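Local coordinates for 3-phytase (Klebsiella pneumoniae, PDB 2WNH), which probably hydrolyses phytate (inositol hexakisphosphate), releasing phosphate first from the 3-position, at residues 90-101 with 280-290; 269-277 with 319-327. The protein carries 3 engineered substitutions. All coordinates share one frame; numbering follows the deposited sequence.

Contact 1. Residues 90-101 with 280-290; sequences SIYVRASPLQRT and PNVRWLLLVAH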
loop_
_atom_site.group_PDB
_atom_site.type_symbol
_atom_site.label_atom_id
_atom_site.label_comp_id
_atom_site.label_asym_id
_atom_site.label_seq_id
_atom_site.Cartn_x
_atom_site.Cartn_y
_atom_site.Cartn_z
ATOM N N SER B 90 -4.187 -14.571 -18.708
ATOM C CA SER B 90 -5.117 -14.232 -17.646
ATOM C C SER B 90 -6.457 -13.779 -18.223
ATOM O O SER B 90 -7.501 -14.187 -17.734
ATOM C CB SER B 90 -4.581 -13.088 -16.782
ATOM O OG SER B 90 -3.331 -13.392 -16.180
ATOM N N ILE B 91 -6.406 -12.872 -19.201
ATOM C CA ILE B 91 -7.622 -12.195 -19.689
ATOM C C ILE B 91 -7.489 -11.781 -21.150
ATOM O O ILE B 91 -6.385 -11.455 -21.627
ATOM C CB ILE B 91 -7.978 -10.961 -18.793
ATOM C CG1 ILE B 91 -9.396 -10.387 -19.091
ATOM C CG2 ILE B 91 -6.881 -9.877 -18.861
ATOM C CD1 ILE B 91 -9.803 -9.332 -18.089
ATOM N N TYR B 92 -8.621 -11.826 -21.855
ATOM C CA TYR B 92 -8.749 -11.199 -23.174
ATOM C C TYR B 92 -10.005 -10.364 -23.133
ATOM O O TYR B 92 -11.082 -10.880 -22.801
ATOM C CB TYR B 92 -8.816 -12.226 -24.325
ATOM C CG TYR B 92 -8.822 -11.578 -25.692
ATOM C CD1 TYR B 92 -7.636 -11.123 -26.279
ATOM C CD2 TYR B 92 -10.019 -11.388 -26.395
ATOM C CE1 TYR B 92 -7.647 -10.499 -27.541
ATOM C CE2 TYR B 92 -10.027 -10.783 -27.649
ATOM C CZ TYR B 92 -8.847 -10.341 -28.210
ATOM O OH TYR B 92 -8.897 -9.718 -29.454
ATOM N N VAL B 93 -9.855 -9.077 -23.448
ATOM C CA VAL B 93 -10.996 -8.148 -23.413
ATOM C C VAL B 93 -11.351 -7.685 -24.809
ATOM O O VAL B 93 -10.514 -7.103 -25.521
ATOM C CB VAL B 93 -10.703 -6.917 -22.512
ATOM C CG1 VAL B 93 -11.932 -6.023 -22.434
ATOM C CG2 VAL B 93 -10.271 -7.370 -21.095
ATOM N N ARG B 94 -12.598 -7.953 -25.208
ATOM C CA ARG B 94 -13.104 -7.523 -26.508
ATOM C C ARG B 94 -14.338 -6.622 -26.302
ATOM O O ARG B 94 -15.357 -7.057 -25.773
ATOM C CB ARG B 94 -13.450 -8.751 -27.367
ATOM C CG ARG B 94 -14.004 -8.364 -28.748
ATOM C CD ARG B 94 -13.859 -9.500 -29.737
ATOM N NE ARG B 94 -14.642 -9.273 -30.957
ATOM C CZ ARG B 94 -14.542 -10.053 -32.021
ATOM N NH1 ARG B 94 -13.651 -11.053 -32.010
ATOM N NH2 ARG B 94 -15.310 -9.839 -33.090
ATOM N N ALA B 95 -14.190 -5.357 -26.675
ATOM C CA ALA B 95 -15.237 -4.350 -26.527
ATOM C C ALA B 95 -15.842 -3.988 -27.868
ATOM O O ALA B 95 -15.134 -3.869 -28.874
ATOM C CB ALA B 95 -14.681 -3.095 -25.867
ATOM N N SER B 96 -17.155 -3.750 -27.863
ATOM C CA SER B 96 -17.821 -3.083 -28.982
ATOM C C SER B 96 -17.084 -1.746 -29.278
ATOM O O SER B 96 -16.598 -1.082 -28.338
ATOM C CB SER B 96 -19.289 -2.853 -28.611
ATOM O OG SER B 96 -19.855 -1.895 -29.474
ATOM N N PRO B 97 -16.940 -1.367 -30.577
ATOM C CA PRO B 97 -16.063 -0.228 -30.885
ATOM C C PRO B 97 -16.558 1.160 -30.480
ATOM O O PRO B 97 -15.788 2.126 -30.619
ATOM C CB PRO B 97 -15.858 -0.330 -32.420
ATOM C CG PRO B 97 -17.052 -1.049 -32.917
ATOM C CD PRO B 97 -17.470 -2.010 -31.802
ATOM N N LEU B 98 -17.775 1.273 -29.954
ATOM C CA LEU B 98 -18.286 2.578 -29.497
ATOM C C LEU B 98 -17.428 3.055 -28.319
ATOM O O LEU B 98 -16.861 2.234 -27.574
ATOM C CB LEU B 98 -19.765 2.505 -29.076
ATOM C CG LEU B 98 -20.810 2.523 -30.200
ATOM C CD1 LEU B 98 -20.867 1.170 -30.866
ATOM C CD2 LEU B 98 -22.177 2.881 -29.665
ATOM N N GLN B 99 -17.299 4.371 -28.185
ATOM C CA GLN B 99 -16.563 4.959 -27.060
ATOM C C GLN B 99 -17.059 4.385 -25.713
ATOM O O GLN B 99 -16.240 4.033 -24.857
ATOM C CB GLN B 99 -16.715 6.491 -27.062
ATOM C CG GLN B 99 -15.739 7.235 -26.124
ATOM C CD GLN B 99 -16.229 7.314 -24.671
ATOM O OE1 GLN B 99 -17.370 6.972 -24.352
ATOM N NE2 GLN B 99 -15.347 7.747 -23.781
ATOM N N ARG B 100 -18.376 4.322 -25.534
ATOM C CA ARG B 100 -18.959 3.958 -24.213
ATOM C C ARG B 100 -18.549 2.548 -23.770
ATOM O O ARG B 100 -18.322 2.303 -22.587
ATOM C CB ARG B 100 -20.493 4.179 -24.125
ATOM C CG ARG B 100 -21.345 3.431 -25.136
ATOM C CD ARG B 100 -22.802 3.745 -24.862
ATOM N NE ARG B 100 -23.685 3.245 -25.920
ATOM C CZ ARG B 100 -24.095 3.977 -26.954
ATOM N NH1 ARG B 100 -23.686 5.227 -27.105
ATOM N NH2 ARG B 100 -24.881 3.441 -27.868
ATOM N N THR B 101 -18.463 1.643 -24.733
ATOM C CA THR B 101 -18.080 0.253 -24.475
ATOM C C THR B 101 -16.558 0.105 -24.353
ATOM O O THR B 101 -16.096 -0.631 -23.493
ATOM C CB THR B 101 -18.653 -0.691 -25.565
ATOM O OG1 THR B 101 -18.516 -0.046 -26.840
ATOM C CG2 THR B 101 -20.107 -0.934 -25.326
ATOM N N PRO B 280 -9.341 -17.411 -27.512
ATOM C CA PRO B 280 -7.998 -17.586 -26.943
ATOM C C PRO B 280 -7.991 -18.452 -25.681
ATOM O O PRO B 280 -9.012 -18.609 -25.025
ATOM C CB PRO B 280 -7.582 -16.155 -26.601
ATOM C CG PRO B 280 -8.883 -15.497 -26.214
ATOM C CD PRO B 280 -9.891 -16.075 -27.200
ATOM N N ASN B 281 -6.822 -19.000 -25.355
ATOM C CA ASN B 281 -6.649 -19.765 -24.134
ATOM C C ASN B 281 -6.405 -18.778 -22.988
ATOM O O ASN B 281 -5.254 -18.411 -22.695
ATOM C CB ASN B 281 -5.460 -20.740 -24.299
ATOM C CG ASN B 281 -5.301 -21.677 -23.119
ATOM O OD1 ASN B 281 -6.146 -21.718 -22.217
ATOM N ND2 ASN B 281 -4.195 -22.433 -23.110
ATOM N N VAL B 282 -7.500 -18.319 -22.373
ATOM C CA VAL B 282 -7.411 -17.337 -21.286
ATOM C C VAL B 282 -8.260 -17.774 -20.079
ATOM O O VAL B 282 -9.177 -18.575 -20.224
ATOM C CB VAL B 282 -7.850 -15.907 -21.750
ATOM C CG1 VAL B 282 -6.847 -15.334 -22.768
ATOM C CG2 VAL B 282 -9.277 -15.923 -22.291
ATOM N N ARG B 283 -7.958 -17.250 -18.894
ATOM C CA ARG B 283 -8.763 -17.557 -17.699
ATOM C C ARG B 283 -10.107 -16.830 -17.681
ATOM O O ARG B 283 -11.070 -17.320 -17.105
ATOM C CB ARG B 283 -7.992 -17.200 -16.421
ATOM C CG ARG B 283 -6.688 -18.013 -16.229
ATOM C CD ARG B 283 -6.992 -19.506 -16.025
ATOM N NE ARG B 283 -5.797 -20.377 -16.031
ATOM C CZ ARG B 283 -5.119 -20.782 -14.949
ATOM N NH1 ARG B 283 -5.448 -20.386 -13.717
ATOM N NH2 ARG B 283 -4.084 -21.604 -15.112
ATOM N N TRP B 284 -10.133 -15.643 -18.291
ATOM C CA TRP B 284 -11.296 -14.741 -18.268
ATOM C C TRP B 284 -11.458 -14.082 -19.638
ATOM O O TRP B 284 -10.563 -13.361 -20.092
ATOM C CB TRP B 284 -11.064 -13.727 -17.129
ATOM C CG TRP B 284 -12.096 -12.710 -16.837
ATOM C CD1 TRP B 284 -13.374 -12.601 -17.344
ATOM C CD2 TRP B 284 -11.924 -11.623 -15.921
ATOM N NE1 TRP B 284 -13.997 -11.477 -16.794
ATOM C CE2 TRP B 284 -13.120 -10.869 -15.924
ATOM C CE3 TRP B 284 -10.863 -11.221 -15.089
ATOM C CZ2 TRP B 284 -13.293 -9.721 -15.117
ATOM C CZ3 TRP B 284 -11.030 -10.077 -14.282
ATOM C CH2 TRP B 284 -12.237 -9.334 -14.321
ATOM N N LEU B 285 -12.594 -14.363 -20.305
ATOM C CA LEU B 285 -12.948 -13.711 -21.566
ATOM C C LEU B 285 -13.980 -12.685 -21.174
ATOM O O LEU B 285 -14.999 -13.022 -20.578
ATOM C CB LEU B 285 -13.570 -14.710 -22.548
ATOM C CG LEU B 285 -14.031 -14.161 -23.911
ATOM C CD1 LEU B 285 -12.843 -13.591 -24.693
ATOM C CD2 LEU B 285 -14.746 -15.301 -24.717
ATOM N N LEU B 286 -13.676 -11.435 -21.479
ATOM C CA LEU B 286 -14.536 -10.325 -21.087
ATOM C C LEU B 286 -14.967 -9.580 -22.358
ATOM O O LEU B 286 -14.131 -9.039 -23.106
ATOM C CB LEU B 286 -13.791 -9.402 -20.104
ATOM C CG LEU B 286 -14.478 -8.075 -19.774
ATOM C CD1 LEU B 286 -15.849 -8.346 -19.143
ATOM C CD2 LEU B 286 -13.636 -7.206 -18.813
ATOM N N LEU B 287 -16.281 -9.589 -22.583
ATOM C CA LEU B 287 -16.926 -8.946 -23.723
ATOM C C LEU B 287 -17.753 -7.777 -23.202
ATOM O O LEU B 287 -18.506 -7.916 -22.243
ATOM C CB LEU B 287 -17.861 -9.934 -24.423
ATOM C CG LEU B 287 -17.273 -11.300 -24.799
ATOM C CD1 LEU B 287 -18.367 -12.148 -25.464
ATOM C CD2 LEU B 287 -16.074 -11.143 -25.721
ATOM N N VAL B 288 -17.633 -6.631 -23.861
ATOM C CA VAL B 288 -18.316 -5.448 -23.374
ATOM C C VAL B 288 -19.135 -4.860 -24.528
ATOM O O VAL B 288 -18.579 -4.457 -25.560
ATOM C CB VAL B 288 -17.314 -4.431 -22.762
ATOM C CG1 VAL B 288 -18.061 -3.242 -22.155
ATOM C CG2 VAL B 288 -16.453 -5.123 -21.647
ATOM N N ALA B 289 -20.445 -4.810 -24.317
ATOM C CA ALA B 289 -21.375 -4.378 -25.362
ATOM C C ALA B 289 -22.592 -3.664 -24.764
ATOM O O ALA B 289 -22.464 -2.862 -23.834
ATOM C CB ALA B 289 -21.781 -5.569 -26.252
ATOM N N HIS B 290 -23.771 -3.970 -25.283
ATOM C CA HIS B 290 -24.953 -3.134 -25.050
ATOM C C HIS B 290 -26.063 -3.961 -24.421
ATOM O O HIS B 290 -26.043 -5.196 -24.465
ATOM C CB HIS B 290 -25.375 -2.448 -26.374
ATOM C CG HIS B 290 -24.221 -1.829 -27.108
ATOM N ND1 HIS B 290 -23.871 -0.499 -26.974
ATOM C CD2 HIS B 290 -23.293 -2.380 -27.931
ATOM C CE1 HIS B 290 -22.795 -0.253 -27.704
ATOM N NE2 HIS B 290 -22.425 -1.377 -28.296
HETATM O O HOH W 1 -25.717 1.267 -25.957
#

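Contact 2. Residues 269-277 with 319-327; sequences AMLDGVKPE and SSLVLERWR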
loop_
_atom_site.group_PDB
_atom_site.type_symbol
_atom_site.label_atom_id
_atom_site.label_comp_id
_atom_site.label_asym_id
_atom_site.label_seq_id
_atom_site.Cartn_x
_atom_site.Cartn_y
_atom_site.Cartn_z
ATOM N N ALA B 269 -20.711 -17.826 -29.563
ATOM C CA ALA B 269 -19.330 -17.443 -29.231
ATOM C C ALA B 269 -19.059 -17.615 -27.740
ATOM O O ALA B 269 -17.968 -18.082 -27.331
ATOM C CB ALA B 269 -19.036 -16.020 -29.667
ATOM N N MET B 270 -20.045 -17.246 -26.926
ATOM C CA MET B 270 -19.935 -17.349 -25.463
ATOM C C MET B 270 -19.916 -18.790 -24.976
ATOM O O MET B 270 -19.104 -19.139 -24.116
ATOM C CB MET B 270 -21.067 -16.551 -24.773
ATOM C CG MET B 270 -20.900 -15.036 -24.863
ATOM S SD MET B 270 -22.382 -14.196 -24.275
ATOM C CE MET B 270 -22.356 -14.557 -22.520
ATOM N N LEU B 271 -20.816 -19.628 -25.501
ATOM C CA LEU B 271 -20.834 -21.056 -25.126
ATOM C C LEU B 271 -19.550 -21.798 -25.573
ATOM O O LEU B 271 -18.983 -22.589 -24.812
ATOM C CB LEU B 271 -22.064 -21.780 -25.685
ATOM C CG LEU B 271 -23.418 -21.284 -25.165
ATOM C CD1 LEU B 271 -24.501 -21.936 -25.983
ATOM C CD2 LEU B 271 -23.552 -21.609 -23.659
ATOM N N ASP B 272 -19.090 -21.518 -26.792
ATOM C CA ASP B 272 -17.815 -22.045 -27.275
ATOM C C ASP B 272 -16.673 -21.515 -26.410
ATOM O O ASP B 272 -15.719 -22.242 -26.121
ATOM C CB ASP B 272 -17.601 -21.646 -28.733
ATOM C CG ASP B 272 -18.351 -22.557 -29.696
ATOM O OD1 ASP B 272 -18.909 -23.591 -29.247
ATOM O OD2 ASP B 272 -18.359 -22.251 -30.907
ATOM N N GLY B 273 -16.786 -20.262 -25.972
ATOM C CA GLY B 273 -15.723 -19.671 -25.159
ATOM C C GLY B 273 -15.560 -20.287 -23.771
ATOM O O GLY B 273 -14.491 -20.199 -23.180
ATOM N N VAL B 274 -16.622 -20.877 -23.218
ATOM C CA VAL B 274 -16.591 -21.451 -21.862
ATOM C C VAL B 274 -16.225 -22.936 -21.888
ATOM O O VAL B 274 -15.971 -23.552 -20.858
ATOM C CB VAL B 274 -17.925 -21.187 -21.075
ATOM C CG1 VAL B 274 -19.036 -22.179 -21.513
ATOM C CG2 VAL B 274 -17.675 -21.241 -19.562
ATOM N N LYS B 275 -16.231 -23.507 -23.088
ATOM C CA LYS B 275 -15.798 -24.871 -23.285
ATOM C C LYS B 275 -14.286 -24.972 -23.215
ATOM O O LYS B 275 -13.570 -24.009 -23.539
ATOM C CB LYS B 275 -16.287 -25.392 -24.629
ATOM C CG LYS B 275 -17.746 -25.716 -24.638
ATOM C CD LYS B 275 -18.151 -26.172 -26.014
ATOM C CE LYS B 275 -19.655 -26.210 -26.115
ATOM N NZ LYS B 275 -20.088 -25.769 -27.467
ATOM N N PRO B 276 -13.776 -26.137 -22.776
ATOM C CA PRO B 276 -12.341 -26.288 -22.869
ATOM C C PRO B 276 -11.912 -26.181 -24.340
ATOM O O PRO B 276 -12.728 -26.313 -25.251
ATOM C CB PRO B 276 -12.105 -27.698 -22.309
ATOM C CG PRO B 276 -13.274 -27.940 -21.409
ATOM C CD PRO B 276 -14.414 -27.321 -22.175
ATOM N N GLU B 277 -10.651 -25.877 -24.554
ATOM C CA GLU B 277 -10.072 -25.814 -25.901
ATOM C C GLU B 277 -10.490 -24.547 -26.677
ATOM O O GLU B 277 -10.248 -24.439 -27.872
ATOM C CB GLU B 277 -10.302 -27.122 -26.710
ATOM C CG GLU B 277 -10.413 -28.462 -25.901
ATOM C CD GLU B 277 -9.300 -28.717 -24.833
ATOM O OE1 GLU B 277 -8.338 -27.919 -24.685
ATOM O OE2 GLU B 277 -9.403 -29.753 -24.128
ATOM N N SER B 319 -23.883 -3.817 -15.573
ATOM C CA SER B 319 -24.312 -5.150 -15.160
ATOM C C SER B 319 -23.726 -6.183 -16.136
ATOM O O SER B 319 -23.261 -5.812 -17.217
ATOM C CB SER B 319 -25.840 -5.235 -15.165
ATOM O OG SER B 319 -26.340 -5.149 -16.499
ATOM N N SER B 320 -23.711 -7.459 -15.758
ATOM C CA SER B 320 -23.172 -8.471 -16.673
ATOM C C SER B 320 -23.804 -9.843 -16.508
ATOM O O SER B 320 -24.322 -10.166 -15.447
ATOM C CB SER B 320 -21.652 -8.573 -16.567
ATOM O OG SER B 320 -21.266 -9.151 -15.342
ATOM N N LEU B 321 -23.748 -10.602 -17.606
ATOM C CA LEU B 321 -24.130 -12.000 -17.677
ATOM C C LEU B 321 -22.822 -12.794 -17.637
ATOM O O LEU B 321 -21.884 -12.511 -18.394
ATOM C CB LEU B 321 -24.861 -12.232 -19.010
ATOM C CG LEU B 321 -25.499 -13.585 -19.256
ATOM C CD1 LEU B 321 -26.500 -13.941 -18.152
ATOM C CD2 LEU B 321 -26.212 -13.488 -20.615
ATOM N N VAL B 322 -22.756 -13.783 -16.754
ATOM C CA VAL B 322 -21.528 -14.548 -16.580
ATOM C C VAL B 322 -21.763 -16.040 -16.756
ATOM O O VAL B 322 -22.704 -16.592 -16.171
ATOM C CB VAL B 322 -20.870 -14.296 -15.193
ATOM C CG1 VAL B 322 -19.580 -15.144 -15.060
ATOM C CG2 VAL B 322 -20.574 -12.805 -14.976
ATOM N N LEU B 323 -20.851 -16.692 -17.489
ATOM C CA LEU B 323 -20.752 -18.159 -17.492
ATOM C C LEU B 323 -19.413 -18.547 -16.852
ATOM O O LEU B 323 -18.368 -18.022 -17.244
ATOM C CB LEU B 323 -20.749 -18.688 -18.922
ATOM C CG LEU B 323 -21.835 -18.183 -19.870
ATOM C CD1 LEU B 323 -21.583 -18.743 -21.289
ATOM C CD2 LEU B 323 -23.211 -18.546 -19.359
ATOM N N GLU B 324 -19.460 -19.472 -15.903
ATOM C CA GLU B 324 -18.252 -20.005 -15.263
ATOM C C GLU B 324 -18.165 -21.523 -15.416
ATOM O O GLU B 324 -19.106 -22.226 -15.069
ATOM C CB GLU B 324 -18.261 -19.682 -13.756
ATOM C CG GLU B 324 -17.999 -18.196 -13.417
ATOM C CD GLU B 324 -18.240 -17.856 -11.936
ATOM O OE1 GLU B 324 -18.712 -18.725 -11.151
ATOM O OE2 GLU B 324 -17.979 -16.696 -11.541
ATOM N N ARG B 325 -17.018 -22.015 -15.879
ATOM C CA ARG B 325 -16.749 -23.463 -15.857
ATOM C C ARG B 325 -15.992 -23.827 -14.594
ATOM O O ARG B 325 -14.920 -23.286 -14.334
ATOM C CB ARG B 325 -15.932 -23.907 -17.080
ATOM C CG ARG B 325 -15.876 -25.440 -17.199
ATOM C CD ARG B 325 -15.119 -25.867 -18.426
ATOM N NE ARG B 325 -13.669 -25.828 -18.264
ATOM C CZ ARG B 325 -12.850 -25.048 -18.966
ATOM N NH1 ARG B 325 -13.330 -24.183 -19.863
ATOM N NH2 ARG B 325 -11.539 -25.117 -18.758
ATOM N N TRP B 326 -16.587 -24.740 -13.822
ATOM C CA TRP B 326 -16.049 -25.257 -12.579
ATOM C C TRP B 326 -15.731 -26.733 -12.712
ATOM O O TRP B 326 -16.311 -27.437 -13.524
ATOM C CB TRP B 326 -17.061 -25.093 -11.454
ATOM C CG TRP B 326 -17.241 -23.659 -11.002
ATOM C CD1 TRP B 326 -18.054 -22.695 -11.572
ATOM C CD2 TRP B 326 -16.601 -23.025 -9.883
ATOM N NE1 TRP B 326 -17.953 -21.521 -10.871
ATOM C CE2 TRP B 326 -17.073 -21.687 -9.831
ATOM C CE3 TRP B 326 -15.672 -23.455 -8.922
ATOM C CZ2 TRP B 326 -16.643 -20.769 -8.851
ATOM C CZ3 TRP B 326 -15.244 -22.540 -7.936
ATOM C CH2 TRP B 326 -15.741 -21.214 -7.909
ATOM N N ARG B 327 -14.815 -27.197 -11.880
ATOM C CA ARG B 327 -14.427 -28.604 -11.887
ATOM C C ARG B 327 -14.480 -29.114 -10.463
ATOM O O ARG B 327 -14.023 -28.445 -9.518
ATOM C CB ARG B 327 -13.022 -28.745 -12.456
ATOM C CG ARG B 327 -12.521 -30.149 -12.498
ATOM C CD ARG B 327 -11.538 -30.279 -13.637
ATOM N NE ARG B 327 -10.338 -29.464 -13.410
ATOM C CZ ARG B 327 -9.312 -29.426 -14.251
ATOM N NH1 ARG B 327 -9.345 -30.153 -15.364
ATOM N NH2 ARG B 327 -8.253 -28.663 -13.982
HETATM O O HOH W 2 -12.125 -22.335 -22.028
#

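Contact 1. Residues 90-101 with 280-290
Tyr-92 to Ala-95 run parallel to Leu-285 to Val-288 as neighbouring strands of the central sheet in the α/β domain of the histidine acid phosphatases. The pairing is tight in the middle. Leu-286 gives its N-H to Tyr-92 O (3.0 Å, nearly straight at 174°) and takes that of Arg-94 N on its own O (2.8 Å). Further on, Ser-96 N reaches Val-288 O. At the other end the ladder slackens, and Trp-284 N makes only a weak, bent bond to Ser-90 O.

On one face, helix 99-112 covers Ile-91, Val-93 and Val-288, whose compact branched side chains fit a closely covered sheet. With CG1 of Ile-91 anti to its backbone N (chi1 -169°), CD1 extends over one face of the Trp-284 indole in a CH-pi contact, 3.7 Å from CE3. On the reverse face, CD1 of Leu-285 touches the edge of the Tyr-92 ring at CD2, and CD2 of Leu-287 rests against Arg-94 CB. Arg-94 carries its charge away to a salt bridge with Asp-128.

The partly exposed end lies beyond the last strand pair, where His-290 belongs to the sequence motif His-Asp typical of the family's active site. Its imidazole is held by different means on different sides: Thr-101 CG2 sits over one face, Leu-98 CD2 approaches CE1, and the rim is polar. An imidazole suits this place because it has a nitrogen for each of two in-plane partners. NE2 pairs with Ser-96 OG (2.9 Å), which is also bonded to Gln-132. Arg-100, whose NH1 is bound by Gly-54 O, approaches with its guanidinium almost perpendicular to the imidazole, and a water joins the two, lying 2.8 Å from Arg-100 NE and 2.7 Å from His-290 ND1.

Contact 2. Residues 269-277 with 319-327
The guanidinium of Arg-325 carries the Pro-276 ring on one face, with CG above its centre and 3.8 Å from CZ, while Val-274 O and a water lie at its edge. NH1 donates to Val-274 O (2.9 Å, 158° at the hydrogen); the acceptor lies in the guanidinium plane, yet the nitrogen stands well above the carbonyl plane. The water accepts from NH1 and donates to Lys-275 O (2.7 Å). A bend at chi3 (80°), after an extended start, turns the head of the arginine toward Val-274 O, and Glu-17 takes NE in a salt bridge. Arginine suits the place, since its aliphatic stem can lie against Val-274 while its flat head binds carbonyl, water and carboxylate.

Beyond this polar end the interface is apolar. Val-274 CG2 packs on Leu-323 CB (4.0 Å), CD1 of Leu-323 reaches Met-270 CB and Leu-271 CD2, and Met-270, bent at its thioether, brings CE near Leu-321 CD2. The axes of helix 269-274 and strand 320-327 come within 9.1 Å, their directions 25° apart: a helix laid along a sheet, as in the layered α/β domain of histidine phosphatases.

From the N terminus, strand 14-24 comes first and later lies between strands 284-289 and 320-328. The chain then passes through 90-101 and a long excursion, half of it helical, before 280-290 returns to pair with it, so contact 1 closes a loop of 178 residues. Segment 269-277 falls within that loop, but its partner 319-327 lies beyond it; contact 2 closes a shorter loop of 41 residues, and the two cross. Helix 256-274, which leads into strand 284-289, covers one side of the common sheet, where Met-270 CG meets Leu-287 CD1 at 3.9 Å and joins contacts 1 and 2 directly.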